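Local coordinates for protein alcohol dehydrogenase, zinc-containing (Thermotoga maritima, PDB 1VJ0) that is probably a zinc-dependent oxidoreductase of the medium-chain alcohol dehydrogenase family, binding one four-cysteine zinc and a second zinc in a separate site, at residues D102-N107 with T159-V164; S44-I49 with V83-G88; D39-S44 with H152-P157; S179-Y184 with W325-S330. All blocks are in the same frame, centred on the assembly; numbering follows the deposited sequence. Where two conformers were deposited one is given.

Interaction 1 of 4, residues D102-N107 with T159-V164; sequences DLIVWN and TDVLKV
The indole of Trp106 leads away from residues 159-164. Its CB lies near that segment, and chi1 of 59°, with CG between the backbone N and the carbonyl carbon, leads the ring away. Thr159 CG2 touches Trp106 CB at 3.7 Å and approaches the ring obliquely, 4.2 Å from Trp106 CG; the two side chains point the same way. Leu155 packs at NE1, Ile153 and Ile49 at the benzene part. The other flat group in play is the Asp102 carboxylate. Lys163 CE lies 3.9 Å from Asp102 OD2, and one water bridges that oxygen to Lys163 NZ. The charged atoms are too far apart for a salt bridge; each has its own, Asp102 with Lys99 and Lys163 with Glu96.

The backbones run antiparallel. Val105 and Leu162 form a hydrogen-bonded pair, and Leu162 N reaches Val105 O at 2.9 Å and 175°. The return bond from Val105 N comes in nearly along the Leu162 C=O axis. Asn107 N extends the pairing to Asp160 O at 2.9 Å. On the Trp106 face, Ile104 CB rests on Val161 CG1 at 3.7 Å. On the other face, the side chains of Val105 and Val164 cross at about a right angle, CG2 to CG1.

Strand 103-106 also pairs with strand 78-86 in the curled sheet of the GroES-like domain. Ile104 and Trp106 pack on strands 45-54 and 152-155.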
loop_
_atom_site.group_PDB
_atom_site.type_symbol
_atom_site.label_atom_id
_atom_site.label_comp_id
_atom_site.label_asym_id
_atom_site.label_seq_id
_atom_site.Cartn_x
_atom_site.Cartn_y
_atom_site.Cartn_z
ATOM N N ASP A 102 8.866 -18.310 33.411
ATOM C CA ASP A 102 8.484 -18.142 32.011
ATOM C C ASP A 102 9.683 -18.139 31.071
ATOM O O ASP A 102 10.719 -17.548 31.382
ATOM C CB ASP A 102 7.715 -16.842 31.777
ATOM C CG ASP A 102 6.307 -16.871 32.365
ATOM O OD1 ASP A 102 5.782 -17.954 32.678
ATOM O OD2 ASP A 102 5.649 -15.836 32.566
ATOM N N LEU A 103 9.516 -18.755 29.901
ATOM C CA LEU A 103 10.523 -18.685 28.831
ATOM C C LEU A 103 10.141 -17.530 27.976
ATOM O O LEU A 103 8.951 -17.328 27.686
ATOM C CB LEU A 103 10.586 -19.978 28.016
ATOM C CG LEU A 103 10.888 -21.248 28.825
ATOM C CD1 LEU A 103 10.781 -22.482 27.975
ATOM C CD2 LEU A 103 12.262 -21.193 29.475
ATOM N N ILE A 104 11.142 -16.746 27.591
ATOM C CA ILE A 104 10.933 -15.580 26.763
ATOM C C ILE A 104 11.999 -15.374 25.718
ATOM O O ILE A 104 13.142 -15.846 25.842
ATOM C CB ILE A 104 10.814 -14.296 27.656
ATOM C CG1 ILE A 104 12.130 -13.982 28.393
ATOM C CG2 ILE A 104 9.666 -14.458 28.597
ATOM C CD1 ILE A 104 12.168 -12.539 29.001
ATOM N N VAL A 105 11.607 -14.647 24.679
ATOM C CA VAL A 105 12.532 -13.989 23.809
ATOM C C VAL A 105 12.119 -12.508 23.753
ATOM O O VAL A 105 11.045 -12.125 24.233
ATOM C CB VAL A 105 12.589 -14.605 22.398
ATOM C CG1 VAL A 105 13.142 -15.979 22.470
ATOM C CG2 VAL A 105 11.194 -14.631 21.729
ATOM N N TRP A 106 13.010 -11.672 23.226
ATOM C CA TRP A 106 12.794 -10.254 23.262
ATOM C C TRP A 106 13.471 -9.551 22.117
ATOM O O TRP A 106 14.453 -10.036 21.515
ATOM C CB TRP A 106 13.283 -9.645 24.603
ATOM C CG TRP A 106 14.739 -9.877 24.889
ATOM C CD1 TRP A 106 15.775 -9.035 24.577
ATOM C CD2 TRP A 106 15.343 -11.013 25.544
ATOM N NE1 TRP A 106 16.964 -9.578 24.984
ATOM C CE2 TRP A 106 16.735 -10.792 25.569
ATOM C CE3 TRP A 106 14.849 -12.185 26.096
ATOM C CZ2 TRP A 106 17.631 -11.700 26.129
ATOM C CZ3 TRP A 106 15.743 -13.101 26.644
ATOM C CH2 TRP A 106 17.123 -12.847 26.656
ATOM N N ASN A 107 12.944 -8.384 21.813
ATOM C CA ASN A 107 13.576 -7.505 20.807
ATOM C C ASN A 107 14.835 -6.867 21.450
ATOM O O ASN A 107 14.770 -6.219 22.506
ATOM C CB ASN A 107 12.545 -6.429 20.335
ATOM C CG ASN A 107 13.052 -5.529 19.206
ATOM O OD1 ASN A 107 14.248 -5.519 18.858
ATOM N ND2 ASN A 107 12.118 -4.759 18.616
ATOM N N THR A 159 11.523 -2.978 27.197
ATOM C CA THR A 159 11.766 -4.074 26.295
ATOM C C THR A 159 10.461 -4.779 25.813
ATOM O O THR A 159 9.572 -5.178 26.615
ATOM C CB THR A 159 12.609 -5.163 26.997
ATOM O OG1 THR A 159 13.786 -4.598 27.587
ATOM C CG2 THR A 159 13.079 -6.213 25.993
ATOM N N ASP A 160 10.412 -5.009 24.508
ATOM C CA ASP A 160 9.366 -5.857 23.934
ATOM C C ASP A 160 9.720 -7.326 24.081
ATOM O O ASP A 160 10.736 -7.820 23.589
ATOM C CB ASP A 160 9.101 -5.471 22.485
ATOM C CG ASP A 160 8.683 -3.994 22.356
ATOM O OD1 ASP A 160 7.866 -3.498 23.156
ATOM O OD2 ASP A 160 9.183 -3.247 21.524
ATOM N N VAL A 161 8.824 -8.031 24.774
ATOM C CA VAL A 161 9.027 -9.411 25.133
ATOM C C VAL A 161 7.895 -10.250 24.559
ATOM O O VAL A 161 6.725 -9.812 24.445
ATOM C CB VAL A 161 9.058 -9.539 26.679
ATOM C CG1 VAL A 161 9.276 -10.976 27.092
ATOM C CG2 VAL A 161 10.156 -8.619 27.274
ATOM N N LEU A 162 8.237 -11.499 24.255
ATOM C CA LEU A 162 7.266 -12.511 23.883
ATOM C C LEU A 162 7.579 -13.804 24.677
ATOM O O LEU A 162 8.690 -14.281 24.619
ATOM C CB LEU A 162 7.433 -12.783 22.402
ATOM C CG LEU A 162 6.302 -13.283 21.530
ATOM C CD1 LEU A 162 5.055 -12.407 21.686
ATOM C CD2 LEU A 162 6.736 -13.326 20.043
ATOM N N LYS A 163 6.585 -14.297 25.419
ATOM C CA LYS A 163 6.589 -15.586 26.070
ATOM C C LYS A 163 6.557 -16.674 25.018
ATOM O O LYS A 163 5.791 -16.581 24.047
ATOM C CB LYS A 163 5.320 -15.805 26.889
ATOM C CG LYS A 163 5.407 -15.479 28.306
ATOM C CD LYS A 163 4.037 -15.617 28.991
ATOM C CE LYS A 163 3.773 -17.052 29.390
ATOM N NZ LYS A 163 2.405 -17.117 30.053
ATOM N N VAL A 164 7.358 -17.711 25.249
ATOM C CA VAL A 164 7.387 -18.879 24.394
ATOM C C VAL A 164 7.183 -20.097 25.269
ATOM O O VAL A 164 7.022 -19.986 26.497
ATOM C CB VAL A 164 8.691 -18.973 23.568
ATOM C CG1 VAL A 164 8.821 -17.819 22.599
ATOM C CG2 VAL A 164 9.927 -19.086 24.478
HETATM O O HOH W 1 3.007 -15.926 32.323
HETATM O O HOH W 2 6.850 -19.611 29.187
HETATM O O HOH W 3 12.822 -4.239 22.875
#

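Interaction 2 of 4, residues S44-I49 with V83-G88; sequences SILVEI and VVEVNG
A classic beta bulge sits where strands 45-49 and 83-86 pair antiparallel in the GroES-like domain. Leu46 stands across from two residues, Val84 and Glu85, and the register shifts by one residue there. Leu46 O accepts from two donors: Val84 N at 2.7 Å and, more distantly, Glu85 N at 3.3 Å. The second N-H comes in on a lone pair of the carbonyl. Leu46 N returns a bond to Glu85 O at 2.8 Å. Further along, Asn87 N meets Ser44 O at 2.9 Å, nearly along its C=O axis.

Leu46 and Glu85 share one face, and Val84 lies alongside Leu46. Leu46 CG is anti to the backbone N (chi1 -175°) and lies 4.1 Å from Val84 CB. The side chains of Leu46 and Glu85 cross obliquely, with Glu85 CG 3.8 Å from Leu46 CB. Val84 CG2 reaches past the bulge to Glu48 CB at 3.9 Å. The Glu48 carboxylate is held by Arg82. On the opposite face the side chains of Ile45 and Val83 cross obliquely, CG2 to CG1 at 4.1 Å, and Val83 packs on to Ile104.

Two successive N-H groups on one carbonyl, with the added residue on one strand, are the signature of the classic bulge in an antiparallel sheet.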
loop_
_atom_site.group_PDB
_atom_site.type_symbol
_atom_site.label_atom_id
_atom_site.label_comp_id
_atom_site.label_asym_id
_atom_site.label_seq_id
_atom_site.Cartn_x
_atom_site.Cartn_y
_atom_site.Cartn_z
ATOM N N SER A 44 12.112 -3.581 35.671
ATOM C CA SER A 44 13.056 -4.428 34.958
ATOM C C SER A 44 12.741 -5.895 35.157
ATOM O O SER A 44 12.089 -6.239 36.135
ATOM C CB SER A 44 14.461 -4.232 35.539
ATOM O OG SER A 44 14.972 -2.962 35.201
ATOM N N ILE A 45 13.291 -6.727 34.260
ATOM C CA ILE A 45 13.153 -8.163 34.276
ATOM C C ILE A 45 14.538 -8.832 34.368
ATOM O O ILE A 45 15.391 -8.606 33.518
ATOM C CB ILE A 45 12.420 -8.689 32.989
ATOM C CG1 ILE A 45 11.093 -7.959 32.809
ATOM C CG2 ILE A 45 12.163 -10.184 33.135
ATOM C CD1 ILE A 45 11.135 -6.661 31.945
ATOM N N LEU A 46 14.765 -9.600 35.419
ATOM C CA LEU A 46 16.006 -10.360 35.521
ATOM C C LEU A 46 15.807 -11.679 34.819
ATOM O O LEU A 46 14.876 -12.438 35.166
ATOM C CB LEU A 46 16.358 -10.587 36.970
ATOM C CG LEU A 46 17.687 -11.274 37.267
ATOM C CD1 LEU A 46 18.888 -10.587 36.627
ATOM C CD2 LEU A 46 17.838 -11.327 38.814
ATOM N N VAL A 47 16.660 -11.958 33.858
ATOM C CA VAL A 47 16.522 -13.107 32.972
ATOM C C VAL A 47 17.769 -13.975 33.044
ATOM O O VAL A 47 18.890 -13.467 32.953
ATOM C CB VAL A 47 16.241 -12.653 31.507
ATOM C CG1 VAL A 47 16.120 -13.850 30.537
ATOM C CG2 VAL A 47 14.975 -11.797 31.474
ATOM N N GLU A 48 17.554 -15.264 33.236
ATOM C CA GLU A 48 18.586 -16.280 33.087
ATOM C C GLU A 48 18.757 -16.594 31.607
ATOM O O GLU A 48 17.799 -17.016 30.930
ATOM C CB GLU A 48 18.162 -17.549 33.850
ATOM C CG GLU A 48 19.181 -18.684 33.720
ATOM C CD GLU A 48 18.644 -20.050 34.091
ATOM O OE1 GLU A 48 17.450 -20.176 34.492
ATOM O OE2 GLU A 48 19.445 -21.001 33.923
ATOM N N ILE A 49 19.939 -16.350 31.067
ATOM C CA ILE A 49 20.211 -16.672 29.650
ATOM C C ILE A 49 20.279 -18.183 29.461
ATOM O O ILE A 49 21.002 -18.849 30.188
ATOM C CB ILE A 49 21.511 -15.994 29.147
ATOM C CG1 ILE A 49 21.393 -14.454 29.133
ATOM C CG2 ILE A 49 21.947 -16.514 27.785
ATOM C CD1 ILE A 49 20.452 -13.909 28.052
ATOM N N VAL A 83 12.607 -16.191 32.868
ATOM C CA VAL A 83 12.351 -15.106 33.825
ATOM C C VAL A 83 12.763 -15.557 35.220
ATOM O O VAL A 83 12.334 -16.611 35.712
ATOM C CB VAL A 83 10.851 -14.630 33.788
ATOM C CG1 VAL A 83 10.600 -13.585 34.825
ATOM C CG2 VAL A 83 10.523 -14.065 32.447
ATOM N N VAL A 84 13.589 -14.749 35.880
ATOM C CA VAL A 84 13.951 -14.987 37.263
ATOM C C VAL A 84 13.083 -14.106 38.144
ATOM O O VAL A 84 12.466 -14.587 39.071
ATOM C CB VAL A 84 15.476 -14.728 37.548
ATOM C CG1 VAL A 84 15.826 -14.945 39.037
ATOM C CG2 VAL A 84 16.333 -15.610 36.669
ATOM N N GLU A 85 13.061 -12.815 37.864
ATOM C CA GLU A 85 12.247 -11.924 38.609
ATOM C C GLU A 85 11.867 -10.686 37.791
ATOM O O GLU A 85 12.501 -10.334 36.808
ATOM C CB GLU A 85 12.922 -11.602 39.952
ATOM C CG GLU A 85 13.983 -10.551 39.930
ATOM C CD GLU A 85 14.660 -10.346 41.296
ATOM O OE1 GLU A 85 15.141 -11.340 41.892
ATOM O OE2 GLU A 85 14.712 -9.163 41.780
ATOM N N VAL A 86 10.761 -10.090 38.185
ATOM C CA VAL A 86 10.252 -8.874 37.634
ATOM C C VAL A 86 10.100 -7.916 38.788
ATOM O O VAL A 86 9.421 -8.207 39.765
ATOM C CB VAL A 86 8.835 -9.022 37.006
ATOM C CG1 VAL A 86 8.440 -7.755 36.328
ATOM C CG2 VAL A 86 8.786 -10.182 35.995
ATOM N N ASN A 87 10.718 -6.757 38.652
ATOM C CA ASN A 87 10.612 -5.683 39.659
ATOM C C ASN A 87 9.321 -4.868 39.407
ATOM O O ASN A 87 9.378 -3.887 38.706
ATOM C CB ASN A 87 11.855 -4.763 39.566
ATOM C CG ASN A 87 11.718 -3.512 40.418
ATOM O OD1 ASN A 87 10.637 -2.897 40.446
ATOM N ND2 ASN A 87 12.799 -3.107 41.086
ATOM N N GLY A 88 8.184 -5.287 39.934
ATOM C CA GLY A 88 6.889 -4.734 39.517
ATOM C C GLY A 88 6.150 -5.738 38.636
ATOM O O GLY A 88 6.131 -6.930 38.948
#

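Interaction 3 of 4, residues D39-S44 with H152-P157; sequences DIPRGS and HIVLDP
A type II beta turn, Pro41 to Ser44, packs against the end of strand 152-155 and the residues just after it, within the GroES-like domain. Two groupings set the contact: Val154 against Ile40, Pro41 and Ser44, and the Pro157 ring against the turn backbone.

Val154 points toward the turn and spreads its two methyls. CG1 is anti to the backbone N (chi1 178°) and rests 3.9 Å from Ser44 CB. It also lies 4.3 Å from Pro41 CD. CG2 takes the other side and meets Ile40 CG2 at 4.2 Å. One methyl thus serves the turn, the other the residue before it.

Pro157 brings its ring carbons to the turn peptides. Its CB lies 3.4 Å from Gly43 O, and its CG lies 3.5 Å from Arg42 O. Gly43 has positive phi, as the third residue of a type II turn usually does, and with no side chain it lets the proline come this close.

The turn is closed by its own bonds. Pro41 O accepts both Ser44 N and Ser44 OG, the hydroxyl from above the carbonyl plane at 2.7 Å. Ser44 OG lies beside the backbone N (chi1 -71°), which places it for that bond.

Asp156 directs its CB away, and its carboxylate pairs with Arg137. Arg42, at the turn's outer corner, packs on Arg42 of the second subunit. Where the chain enters strand 45-54, Leu155 O accepts Ile45 N, and Ser44 CA makes a CH...O contact with the same oxygen at 3.1 Å, 122° at the hydrogen.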
loop_
_atom_site.group_PDB
_atom_site.type_symbol
_atom_site.label_atom_id
_atom_site.label_comp_id
_atom_site.label_asym_id
_atom_site.label_seq_id
_atom_site.Cartn_x
_atom_site.Cartn_y
_atom_site.Cartn_z
ATOM N N ASP A 39 19.393 -5.427 43.809
ATOM C CA ASP A 39 18.342 -4.601 43.279
ATOM C C ASP A 39 18.443 -4.446 41.736
ATOM O O ASP A 39 19.530 -4.537 41.189
ATOM C CB ASP A 39 18.436 -3.249 43.985
ATOM C CG ASP A 39 17.133 -2.572 44.033
ATOM O OD1 ASP A 39 16.197 -3.088 43.372
ATOM O OD2 ASP A 39 16.910 -1.533 44.697
ATOM N N ILE A 40 17.314 -4.298 41.035
ATOM C CA ILE A 40 17.308 -3.920 39.617
ATOM C C ILE A 40 16.386 -2.691 39.398
ATOM O O ILE A 40 15.490 -2.449 40.228
ATOM C CB ILE A 40 16.892 -5.120 38.706
ATOM C CG1 ILE A 40 15.468 -5.643 39.009
ATOM C CG2 ILE A 40 17.871 -6.278 38.876
ATOM C CD1 ILE A 40 15.090 -6.893 38.197
ATOM N N PRO A 41 16.594 -1.918 38.335
ATOM C CA PRO A 41 15.761 -0.738 38.114
ATOM C C PRO A 41 14.274 -1.070 38.059
ATOM O O PRO A 41 13.883 -2.149 37.566
ATOM C CB PRO A 41 16.277 -0.203 36.786
ATOM C CG PRO A 41 17.654 -0.659 36.787
ATOM C CD PRO A 41 17.635 -2.039 37.298
ATOM N N ARG A 42 13.467 -0.152 38.547
ATOM C CA ARG A 42 12.031 -0.320 38.536
ATOM C C ARG A 42 11.511 -0.787 37.182
ATOM O O ARG A 42 11.810 -0.226 36.134
ATOM C CB ARG A 42 11.338 0.975 38.963
ATOM C CG ARG A 42 9.873 0.816 39.296
ATOM C CD ARG A 42 9.116 2.142 39.320
ATOM N NE ARG A 42 9.501 2.898 40.527
ATOM C CZ ARG A 42 9.877 4.193 40.578
ATOM N NH1 ARG A 42 9.912 4.975 39.496
ATOM N NH2 ARG A 42 10.195 4.711 41.752
ATOM N N GLY A 43 10.712 -1.844 37.215
ATOM C CA GLY A 43 10.036 -2.334 36.033
ATOM C C GLY A 43 10.841 -3.423 35.296
ATOM O O GLY A 43 10.318 -4.064 34.395
ATOM N N SER A 44 12.112 -3.581 35.671
ATOM C CA SER A 44 13.056 -4.428 34.958
ATOM C C SER A 44 12.741 -5.895 35.157
ATOM O O SER A 44 12.089 -6.239 36.135
ATOM C CB SER A 44 14.461 -4.232 35.539
ATOM O OG SER A 44 14.972 -2.962 35.201
ATOM N N HIS A 152 23.118 -14.161 32.945
ATOM C CA HIS A 152 21.885 -13.392 33.149
ATOM C C HIS A 152 21.943 -12.099 32.396
ATOM O O HIS A 152 23.037 -11.558 32.138
ATOM C CB HIS A 152 21.676 -13.092 34.649
ATOM C CG HIS A 152 21.484 -14.326 35.482
ATOM N ND1 HIS A 152 22.545 -15.063 35.963
ATOM C CD2 HIS A 152 20.358 -14.946 35.917
ATOM C CE1 HIS A 152 22.080 -16.116 36.625
ATOM N NE2 HIS A 152 20.756 -16.079 36.595
ATOM N N ILE A 153 20.760 -11.542 32.110
ATOM C CA ILE A 153 20.648 -10.192 31.578
ATOM C C ILE A 153 19.516 -9.477 32.324
ATOM O O ILE A 153 18.543 -10.112 32.764
ATOM C CB ILE A 153 20.385 -10.225 30.032
ATOM C CG1 ILE A 153 20.492 -8.825 29.412
ATOM C CG2 ILE A 153 19.007 -10.847 29.744
ATOM C CD1 ILE A 153 20.532 -8.864 27.897
ATOM N N VAL A 154 19.674 -8.171 32.528
ATOM C CA VAL A 154 18.616 -7.349 33.074
ATOM C C VAL A 154 17.953 -6.596 31.928
ATOM O O VAL A 154 18.610 -5.817 31.233
ATOM C CB VAL A 154 19.164 -6.326 34.082
ATOM C CG1 VAL A 154 18.042 -5.425 34.604
ATOM C CG2 VAL A 154 19.883 -7.061 35.239
ATOM N N LEU A 155 16.666 -6.842 31.710
ATOM C CA LEU A 155 15.912 -6.204 30.624
ATOM C C LEU A 155 15.134 -5.023 31.219
ATOM O O LEU A 155 14.486 -5.144 32.268
ATOM C CB LEU A 155 14.934 -7.209 29.974
ATOM C CG LEU A 155 15.455 -8.496 29.365
ATOM C CD1 LEU A 155 14.291 -9.178 28.708
ATOM C CD2 LEU A 155 16.528 -8.248 28.347
ATOM N N ASP A 156 15.231 -3.866 30.584
ATOM C CA ASP A 156 14.460 -2.685 30.978
ATOM C C ASP A 156 12.955 -2.920 30.777
ATOM O O ASP A 156 12.575 -3.694 29.932
ATOM C CB ASP A 156 14.813 -1.504 30.086
ATOM C CG ASP A 156 16.151 -0.850 30.405
ATOM O OD1 ASP A 156 16.469 -0.561 31.578
ATOM O OD2 ASP A 156 16.945 -0.546 29.492
ATOM N N PRO A 157 12.099 -2.172 31.479
ATOM C CA PRO A 157 10.641 -2.324 31.340
ATOM C C PRO A 157 10.164 -2.050 29.939
ATOM O O PRO A 157 9.160 -2.595 29.508
ATOM C CB PRO A 157 10.071 -1.313 32.364
ATOM C CG PRO A 157 11.190 -0.355 32.683
ATOM C CD PRO A 157 12.449 -1.160 32.489
#

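Interaction 4 of 4, residues S179-Y184 with W325-S330; sequences SGATAY and WVSDTS
The tight part of this contact is small and lies at Ala181 and Ser327. Ala181 points its methyl toward the 325-330 segment, and CB meets Ser327 OG at 3.5 Å. Ser327 CB lies 3.6 Å from Ala181 O, so the serine sits against both methyl and carbonyl. Its OG is between the backbone N and the carbonyl carbon (chi1 52°), the crowded position, which turns the hydroxyl toward the helix.

The looser side lies at Thr182 and Val326. Thr182 OG1 is 3.7 Å from Val326 O. A water bridges the two hydroxyls: it is 2.5 Å from Thr182 OG1 and 2.7 Å from Ser327 OG. Val326 has its CB directed away from the helix, and CG1 lies over the centre of the Trp325 ring, 3.8 Å above the plane.

Asp328 is the N-cap of the next helix. Its OD1 uses the syn lone pair for Ser330 OG at 2.7 Å and takes a weak bond from Ser330 N. Its other oxygen, OD2, pairs with Lys122 of the second subunit, while Trp325 makes a cation-pi contact with Arg290 of the third subunit.

Thr182 follows closely on Cys178, a ligand of one zinc, on helix 170-188. The 325-330 segment follows strand 320-323, an edge strand of the parallel sheet within this chain. It passes beside helix 170-188 and leads into helix 329-340, whose Thr335 also packs on Ala181.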
loop_
_atom_site.group_PDB
_atom_site.type_symbol
_atom_site.label_atom_id
_atom_site.label_comp_id
_atom_site.label_asym_id
_atom_site.label_seq_id
_atom_site.Cartn_x
_atom_site.Cartn_y
_atom_site.Cartn_z
ATOM N N SER A 179 19.522 -11.998 12.359
ATOM C CA SER A 179 19.515 -12.192 10.922
ATOM C C SER A 179 18.086 -12.415 10.407
ATOM O O SER A 179 17.699 -11.871 9.409
ATOM C CB SER A 179 20.407 -13.392 10.572
ATOM O OG SER A 179 20.057 -14.518 11.383
ATOM N N GLY A 180 17.284 -13.171 11.130
ATOM C CA GLY A 180 15.931 -13.462 10.696
ATOM C C GLY A 180 14.972 -12.298 10.648
ATOM O O GLY A 180 14.194 -12.175 9.688
ATOM N N ALA A 181 15.026 -11.409 11.625
ATOM C CA ALA A 181 14.149 -10.248 11.590
ATOM C C ALA A 181 14.557 -9.201 10.553
ATOM O O ALA A 181 13.711 -8.516 9.956
ATOM C CB ALA A 181 14.016 -9.654 12.971
ATOM N N THR A 182 15.864 -9.099 10.284
ATOM C CA THR A 182 16.308 -8.231 9.228
ATOM C C THR A 182 15.858 -8.799 7.870
ATOM O O THR A 182 15.324 -8.059 7.030
ATOM C CB THR A 182 17.833 -8.026 9.340
ATOM O OG1 THR A 182 18.109 -7.323 10.535
ATOM C CG2 THR A 182 18.344 -7.148 8.217
ATOM N N ALA A 183 16.021 -10.108 7.653
ATOM C CA ALA A 183 15.491 -10.729 6.439
ATOM C C ALA A 183 13.951 -10.534 6.335
ATOM O O ALA A 183 13.424 -10.203 5.285
ATOM C CB ALA A 183 15.873 -12.240 6.387
ATOM N N TYR A 184 13.230 -10.719 7.440
ATOM C CA TYR A 184 11.801 -10.455 7.426
ATOM C C TYR A 184 11.499 -9.025 6.992
ATOM O O TYR A 184 10.650 -8.787 6.111
ATOM C CB TYR A 184 11.057 -10.877 8.738
ATOM C CG TYR A 184 9.610 -10.654 8.458
ATOM C CD1 TYR A 184 8.908 -11.548 7.685
ATOM C CD2 TYR A 184 8.998 -9.470 8.816
ATOM C CE1 TYR A 184 7.617 -11.286 7.285
ATOM C CE2 TYR A 184 7.687 -9.203 8.434
ATOM C CZ TYR A 184 7.019 -10.103 7.668
ATOM O OH TYR A 184 5.741 -9.801 7.271
ATOM N N TRP A 325 17.329 -1.350 7.122
ATOM C CA TRP A 325 18.041 -1.118 8.351
ATOM C C TRP A 325 17.361 -1.893 9.503
ATOM O O TRP A 325 16.224 -1.579 9.871
ATOM C CB TRP A 325 18.095 0.378 8.695
ATOM C CG TRP A 325 18.928 0.607 9.912
ATOM C CD1 TRP A 325 18.536 1.109 11.126
ATOM C CD2 TRP A 325 20.293 0.315 10.020
ATOM N NE1 TRP A 325 19.603 1.140 11.986
ATOM C CE2 TRP A 325 20.701 0.661 11.326
ATOM C CE3 TRP A 325 21.251 -0.190 9.117
ATOM C CZ2 TRP A 325 22.006 0.488 11.777
ATOM C CZ3 TRP A 325 22.551 -0.396 9.574
ATOM C CH2 TRP A 325 22.917 -0.034 10.896
ATOM N N VAL A 326 18.102 -2.834 10.085
ATOM C CA VAL A 326 17.671 -3.603 11.254
ATOM C C VAL A 326 16.174 -4.023 11.172
ATOM O O VAL A 326 15.744 -4.530 10.122
ATOM C CB VAL A 326 18.148 -2.949 12.616
ATOM C CG1 VAL A 326 19.680 -2.741 12.578
ATOM C CG2 VAL A 326 17.458 -1.686 12.907
ATOM N N SER A 327 15.449 -3.945 12.272
ATOM C CA SER A 327 14.079 -4.407 12.327
ATOM C C SER A 327 13.470 -3.812 13.552
ATOM O O SER A 327 14.177 -3.285 14.418
ATOM C CB SER A 327 14.056 -5.920 12.437
ATOM O OG SER A 327 14.882 -6.332 13.497
ATOM N N ASP A 328 12.151 -3.903 13.636
ATOM C CA ASP A 328 11.423 -3.434 14.783
ATOM C C ASP A 328 10.580 -4.548 15.396
ATOM O O ASP A 328 10.680 -5.702 15.010
ATOM C CB ASP A 328 10.609 -2.170 14.429
ATOM C CG ASP A 328 9.498 -2.424 13.461
ATOM O OD1 ASP A 328 8.935 -3.545 13.375
ATOM O OD2 ASP A 328 9.084 -1.504 12.756
ATOM N N THR A 329 9.769 -4.197 16.392
ATOM C CA THR A 329 8.963 -5.177 17.084
ATOM C C THR A 329 7.911 -5.859 16.211
ATOM O O THR A 329 7.635 -6.989 16.449
ATOM C CB THR A 329 8.309 -4.525 18.287
ATOM O OG1 THR A 329 9.340 -4.164 19.220
ATOM C CG2 THR A 329 7.387 -5.488 19.020
ATOM N N SER A 330 7.360 -5.187 15.200
ATOM C CA SER A 330 6.461 -5.856 14.281
ATOM C C SER A 330 7.208 -6.941 13.498
ATOM O O SER A 330 6.705 -8.046 13.302
ATOM C CB SER A 330 5.734 -4.871 13.338
ATOM O OG SER A 330 6.624 -4.352 12.318
HETATM O O HOH W 4 17.246 -7.381 12.916
#

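Going from the N terminus, interaction 3 opens first, at residues 39-44, and shares Ser44 with interaction 2. Interaction 2 closes its loop at 83-88, within the span of interaction 3. Interaction 1 then opens at 102-107. Interaction 3 closes at 152-157 before interaction 1 closes at 159-164, so these two cross. Interactions 1 and 2 pair strands of one curled sheet in the GroES-like domain; interaction 3 packs the turn before strand 45-54 on the end of strand 152-155. Interaction 4 comes later, joining helix 170-188 to the loop leading into helix 329-340, across the Rossmann-type parallel sheet. Thr329 OG1 connects it to interaction 1 by probable hydrogen bonds with Asn107 and Asp160.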